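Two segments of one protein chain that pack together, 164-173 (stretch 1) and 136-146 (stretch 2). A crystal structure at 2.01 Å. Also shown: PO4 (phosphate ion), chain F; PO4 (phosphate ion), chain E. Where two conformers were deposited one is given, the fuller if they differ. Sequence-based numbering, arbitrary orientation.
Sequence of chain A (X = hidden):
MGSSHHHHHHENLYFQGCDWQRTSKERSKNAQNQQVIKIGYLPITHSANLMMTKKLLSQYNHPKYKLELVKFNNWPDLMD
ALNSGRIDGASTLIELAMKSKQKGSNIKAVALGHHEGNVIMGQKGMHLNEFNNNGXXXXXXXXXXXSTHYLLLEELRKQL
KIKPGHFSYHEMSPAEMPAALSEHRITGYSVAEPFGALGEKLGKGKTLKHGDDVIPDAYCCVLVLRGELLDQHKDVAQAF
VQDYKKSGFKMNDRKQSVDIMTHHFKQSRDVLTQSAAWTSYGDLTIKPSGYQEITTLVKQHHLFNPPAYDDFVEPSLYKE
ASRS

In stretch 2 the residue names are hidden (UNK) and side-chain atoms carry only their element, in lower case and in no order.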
# COMPACT_ATOMS: atom_id res chain seq x y z
N PRO A 164 18.01 -18.59 -4.81
CA PRO A 164 17.82 -17.28 -5.42
C PRO A 164 17.62 -17.45 -6.91
O PRO A 164 18.29 -18.28 -7.54
CB PRO A 164 19.14 -16.56 -5.14
CG PRO A 164 19.86 -17.35 -4.15
CD PRO A 164 19.32 -18.72 -4.15
N GLY A 165 16.71 -16.68 -7.47
CA GLY A 165 16.40 -16.77 -8.89
C GLY A 165 15.41 -17.87 -9.22
O GLY A 165 15.04 -18.02 -10.38
N HIS A 166 14.98 -18.67 -8.24
CA HIS A 166 14.02 -19.74 -8.57
C HIS A 166 12.57 -19.21 -8.50
O HIS A 166 11.63 -19.91 -8.85
CB HIS A 166 14.25 -21.01 -7.74
CG HIS A 166 13.85 -22.27 -8.45
ND1 HIS A 166 12.84 -23.10 -8.01
CD2 HIS A 166 14.32 -22.83 -9.60
CE1 HIS A 166 12.71 -24.12 -8.84
NE2 HIS A 166 13.59 -23.98 -9.81
N PHE A 167 12.43 -17.98 -8.01
CA PHE A 167 11.18 -17.23 -8.06
C PHE A 167 11.47 -16.12 -9.08
O PHE A 167 12.48 -15.43 -8.97
CB PHE A 167 10.86 -16.58 -6.73
CG PHE A 167 10.20 -17.48 -5.71
CD1 PHE A 167 10.27 -18.86 -5.80
CD2 PHE A 167 9.62 -16.92 -4.58
CE1 PHE A 167 9.68 -19.66 -4.83
CE2 PHE A 167 9.05 -17.71 -3.60
CZ PHE A 167 9.08 -19.09 -3.74
N SER A 168 10.60 -15.98 -10.08
CA SER A 168 10.75 -14.97 -11.12
C SER A 168 9.58 -14.02 -10.94
O SER A 168 8.45 -14.47 -10.70
CB SER A 168 10.71 -15.62 -12.50
OG SER A 168 10.92 -14.65 -13.51
N TYR A 169 9.84 -12.72 -11.03
CA TYR A 169 8.81 -11.72 -10.79
C TYR A 169 8.28 -11.02 -12.01
O TYR A 169 9.03 -10.68 -12.92
CB TYR A 169 9.35 -10.70 -9.80
CG TYR A 169 9.74 -11.40 -8.53
CD1 TYR A 169 8.76 -11.83 -7.62
CD2 TYR A 169 11.06 -11.70 -8.26
CE1 TYR A 169 9.11 -12.50 -6.46
CE2 TYR A 169 11.42 -12.37 -7.09
CZ TYR A 169 10.43 -12.78 -6.20
OH TYR A 169 10.77 -13.46 -5.02
N HIS A 170 6.98 -10.79 -12.01
CA HIS A 170 6.30 -10.17 -13.13
C HIS A 170 5.40 -9.04 -12.68
O HIS A 170 4.40 -9.27 -11.99
CB HIS A 170 5.51 -11.24 -13.88
CG HIS A 170 6.36 -12.39 -14.33
ND1 HIS A 170 7.08 -12.37 -15.51
CD2 HIS A 170 6.68 -13.55 -13.71
CE1 HIS A 170 7.77 -13.49 -15.62
NE2 HIS A 170 7.55 -14.22 -14.54
N GLU A 171 5.75 -7.83 -13.09
CA GLU A 171 5.00 -6.63 -12.71
C GLU A 171 3.65 -6.57 -13.40
O GLU A 171 3.55 -6.78 -14.60
CB GLU A 171 5.80 -5.37 -13.05
CG GLU A 171 7.03 -5.14 -12.15
CD GLU A 171 7.92 -4.02 -12.67
OE1 GLU A 171 8.02 -2.96 -12.04
OE2 GLU A 171 8.49 -4.20 -13.75
N MSE A 172 2.61 -6.27 -12.64
CA MSE A 172 1.29 -6.11 -13.24
C MSE A 172 0.37 -5.36 -12.28
O MSE A 172 0.67 -5.22 -11.11
CB MSE A 172 0.69 -7.46 -13.63
CG MSE A 172 0.46 -8.40 -12.48
SE MSE A 172 -0.16 -10.15 -13.16
CE MSE A 172 1.44 -10.70 -14.14
N SER A 173 -0.72 -4.83 -12.80
CA SER A 173 -1.67 -4.13 -11.94
C SER A 173 -2.37 -5.16 -11.03
O SER A 173 -2.54 -6.32 -11.40
CB SER A 173 -2.71 -3.38 -12.78
OG SER A 173 -3.39 -4.27 -13.62
N UNK A 136 11.28 -26.51 -12.53
CA UNK A 136 11.28 -25.19 -13.15
C UNK A 136 10.96 -24.09 -12.15
O UNK A 136 10.42 -24.31 -11.08
o UNK A 136 11.02 -27.22 -15.12
c UNK A 136 10.60 -26.08 -15.43
o UNK A 136 10.41 -25.72 -16.61
c UNK A 136 10.29 -25.11 -14.32
N UNK A 137 11.33 -22.90 -12.58
CA UNK A 137 11.14 -21.69 -11.84
C UNK A 137 9.65 -21.39 -11.57
O UNK A 137 8.76 -21.80 -12.33
c UNK A 137 11.56 -19.23 -12.20
o UNK A 137 10.38 -18.81 -12.26
c UNK A 137 11.84 -20.60 -12.67
o UNK A 137 12.52 -18.55 -11.79
N UNK A 138 9.38 -20.69 -10.47
CA UNK A 138 8.04 -20.28 -10.11
C UNK A 138 7.85 -18.81 -10.51
O UNK A 138 8.75 -17.99 -10.34
c UNK A 138 7.37 -24.24 -8.11
o UNK A 138 8.73 -25.87 -6.98
c UNK A 138 7.15 -22.92 -8.50
c UNK A 138 9.19 -22.27 -7.45
c UNK A 138 8.50 -24.57 -7.38
c UNK A 138 8.05 -21.92 -8.18
c UNK A 138 7.81 -20.48 -8.61
c UNK A 138 9.41 -23.59 -7.05
N UNK A 139 6.68 -18.48 -11.04
CA UNK A 139 6.40 -17.12 -11.50
C UNK A 139 5.38 -16.38 -10.65
O UNK A 139 4.23 -16.80 -10.49
c UNK A 139 7.48 -18.94 -14.13
n UNK A 139 8.58 -18.85 -14.96
n UNK A 139 8.00 -16.85 -14.48
c UNK A 139 6.01 -17.16 -12.97
c UNK A 139 7.10 -17.68 -13.85
c UNK A 139 8.87 -17.58 -15.15
N UNK A 140 5.82 -15.26 -10.10
CA UNK A 140 5.00 -14.45 -9.23
C UNK A 140 4.67 -13.07 -9.77
O UNK A 140 5.55 -12.33 -10.21
c UNK A 140 6.52 -16.49 -6.95
c UNK A 140 4.38 -15.72 -6.25
c UNK A 140 5.67 -14.31 -7.86
c UNK A 140 5.53 -15.53 -7.00
c UNK A 140 5.23 -17.81 -5.43
c UNK A 140 6.37 -17.63 -6.17
c UNK A 140 4.23 -16.86 -5.46
N UNK A 141 3.39 -12.72 -9.71
CA UNK A 141 2.94 -11.38 -10.08
C UNK A 141 3.19 -10.48 -8.88
O UNK A 141 3.01 -10.90 -7.73
N UNK A 142 3.69 -9.27 -9.13
CA UNK A 142 3.88 -8.25 -8.07
C UNK A 142 3.35 -6.93 -8.64
O UNK A 142 3.28 -6.77 -9.86
c UNK A 142 5.37 -8.11 -7.57
c UNK A 142 7.80 -7.58 -8.40
c UNK A 142 6.34 -7.91 -8.76
c UNK A 142 5.76 -9.34 -6.77
N UNK A 143 2.95 -5.99 -7.77
CA UNK A 143 2.40 -4.74 -8.31
C UNK A 143 3.42 -3.78 -8.97
O UNK A 143 3.07 -2.98 -9.83
c UNK A 143 2.87 -6.05 -6.31
c UNK A 143 1.81 -5.07 -5.99
c UNK A 143 1.72 -4.09 -7.09
N UNK A 144 4.67 -3.89 -8.54
CA UNK A 144 5.77 -3.08 -9.05
C UNK A 144 7.06 -3.71 -8.53
O UNK A 144 7.06 -4.34 -7.47
c UNK A 144 6.47 -0.66 -9.36
n UNK A 144 7.22 0.82 -10.80
c UNK A 144 6.10 0.16 -10.37
c UNK A 144 8.25 0.43 -10.07
c UNK A 144 5.68 -1.63 -8.54
n UNK A 144 7.83 -0.47 -9.19
N UNK A 145 8.15 -3.56 -9.26
CA UNK A 145 9.45 -4.08 -8.77
C UNK A 145 9.86 -3.42 -7.42
O UNK A 145 10.51 -4.05 -6.60
c UNK A 145 10.79 -2.50 -10.29
n UNK A 145 11.54 0.58 -13.36
c UNK A 145 10.54 -3.91 -9.80
c UNK A 145 11.64 -2.58 -11.54
c UNK A 145 11.12 -0.57 -12.87
n UNK A 145 9.87 -0.97 -13.10
n UNK A 145 11.95 -1.29 -12.12
N UNK A 146 9.48 -2.17 -7.20
CA UNK A 146 9.80 -1.48 -5.95
C UNK A 146 8.58 -1.58 -5.08
O UNK A 146 7.74 -0.66 -5.03
c UNK A 146 13.41 0.23 -9.11
c UNK A 146 12.53 -0.64 -7.06
o UNK A 146 14.42 0.28 -10.04
c UNK A 146 11.34 0.07 -7.24
c UNK A 146 13.55 -0.57 -8.01
c UNK A 146 12.24 0.95 -9.31
c UNK A 146 11.22 0.88 -8.36
c UNK A 146 10.22 -0.02 -6.20
P PO4 F . 7.95 1.90 -14.09
O1 PO4 F . 7.59 0.44 -14.12
O2 PO4 F . 7.56 2.52 -12.77
O3 PO4 F . 9.44 2.07 -14.24
O4 PO4 F . 7.26 2.58 -15.24
P PO4 E . 15.20 1.82 -12.91
O1 PO4 E . 15.13 1.50 -14.38
O2 PO4 E . 14.05 1.17 -12.20
O3 PO4 E . 16.50 1.29 -12.36
O4 PO4 E . 15.12 3.31 -12.68

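Position 136 has two side-chain carbons, the second carrying two oxygens. The CA-to-CB bond points away from stretch 1. The backbone O lies 3.2 Å from His-166 CE1. A carboxylate on one CB carbon is aspartate: Asp-136.

Position 137 has the same four atoms. Its CA sits over one face of the His-166 ring. A carboxylate oxygen comes near Ser-168 CB. This is Asp-137. Asp-137 OD2 is 3.2 Å from Ser-168 CB.

Position 138 has one carbon, then a six-carbon ring bearing one oxygen. The ring meets Phe-167 rim to rim, planes nearly perpendicular. The ring oxygen gives tyrosine: Tyr-138. Its CD2 is 3.7 Å from Phe-167 CE1.

Position 139 has one carbon and a five-membered ring of three carbons and two nitrogens. One ring nitrogen reaches His-170 at the ring edge. This is histidine. His-139 ND1 and His-170 NE2 share a hydrogen bond of 2.7 Å.

Position 140 has one carbon and a six-carbon ring without oxygen. It packs obliquely on the Phe-167 ring. This is phenylalanine. Phe-140 CE2 is 3.7 Å from Phe-167 CD2.

Position 141 has no side-chain atoms, so it is Gly-141. A CB here would come tightly against SE of Met-172, a selenomethionine.

Position 142 has four carbons, forked at the first, with one arm two carbons long. It packs against Tyr-169. This is isoleucine. Ile-142 CD1 is 3.8 Å from Tyr-169 CB.

Position 143 has three carbons closing a ring onto its backbone N. Its CA is 3.3 Å from Met-172 O. This is Pro-143.

Position 144 has one carbon, then a five-membered ring of three carbons and two nitrogens. Glu-171 OE1 lies over one face. This is His-144. Its NE2 donates to O2 of phosphate F at 2.6 Å.

Position 145 has three carbons, a nitrogen, then a carbon carrying two more nitrogens. A terminal nitrogen reaches Glu-171 OE1. This guanidinium is arginine. Arg-145 NH1 forms a salt bridge with Glu-171 OE1 at 2.9 Å, and the group also binds both phosphates.

Position 146 has one carbon, then a six-carbon ring bearing one oxygen, out of contact with stretch 1. It is Tyr-146. Tyr-146 OH donates a very short hydrogen bond, 2.4 Å, to O2 of phosphate E.

The contact is a pair of parallel strands. Backbone hydrogen bonds alternate along it, from Tyr-138 N to His-166 O (2.9 Å) through Met-172 N to Ile-142 O (2.9 Å). Aromatic and aliphatic groups cover the face with Tyr-138, Phe-140 and Ile-142. The histidine pair joins the strands on the face with Ser-168. From the last residue of its strand, Glu-171 OE1 accepts from both NH1 and backbone N of Arg-145, which lies past the end of the other strand. This links the residues after that strand to stretch 1; the two phosphates there probably come from the crystallisation liquor.

Stretch 2 (136-146) DDYHFGIPHRY
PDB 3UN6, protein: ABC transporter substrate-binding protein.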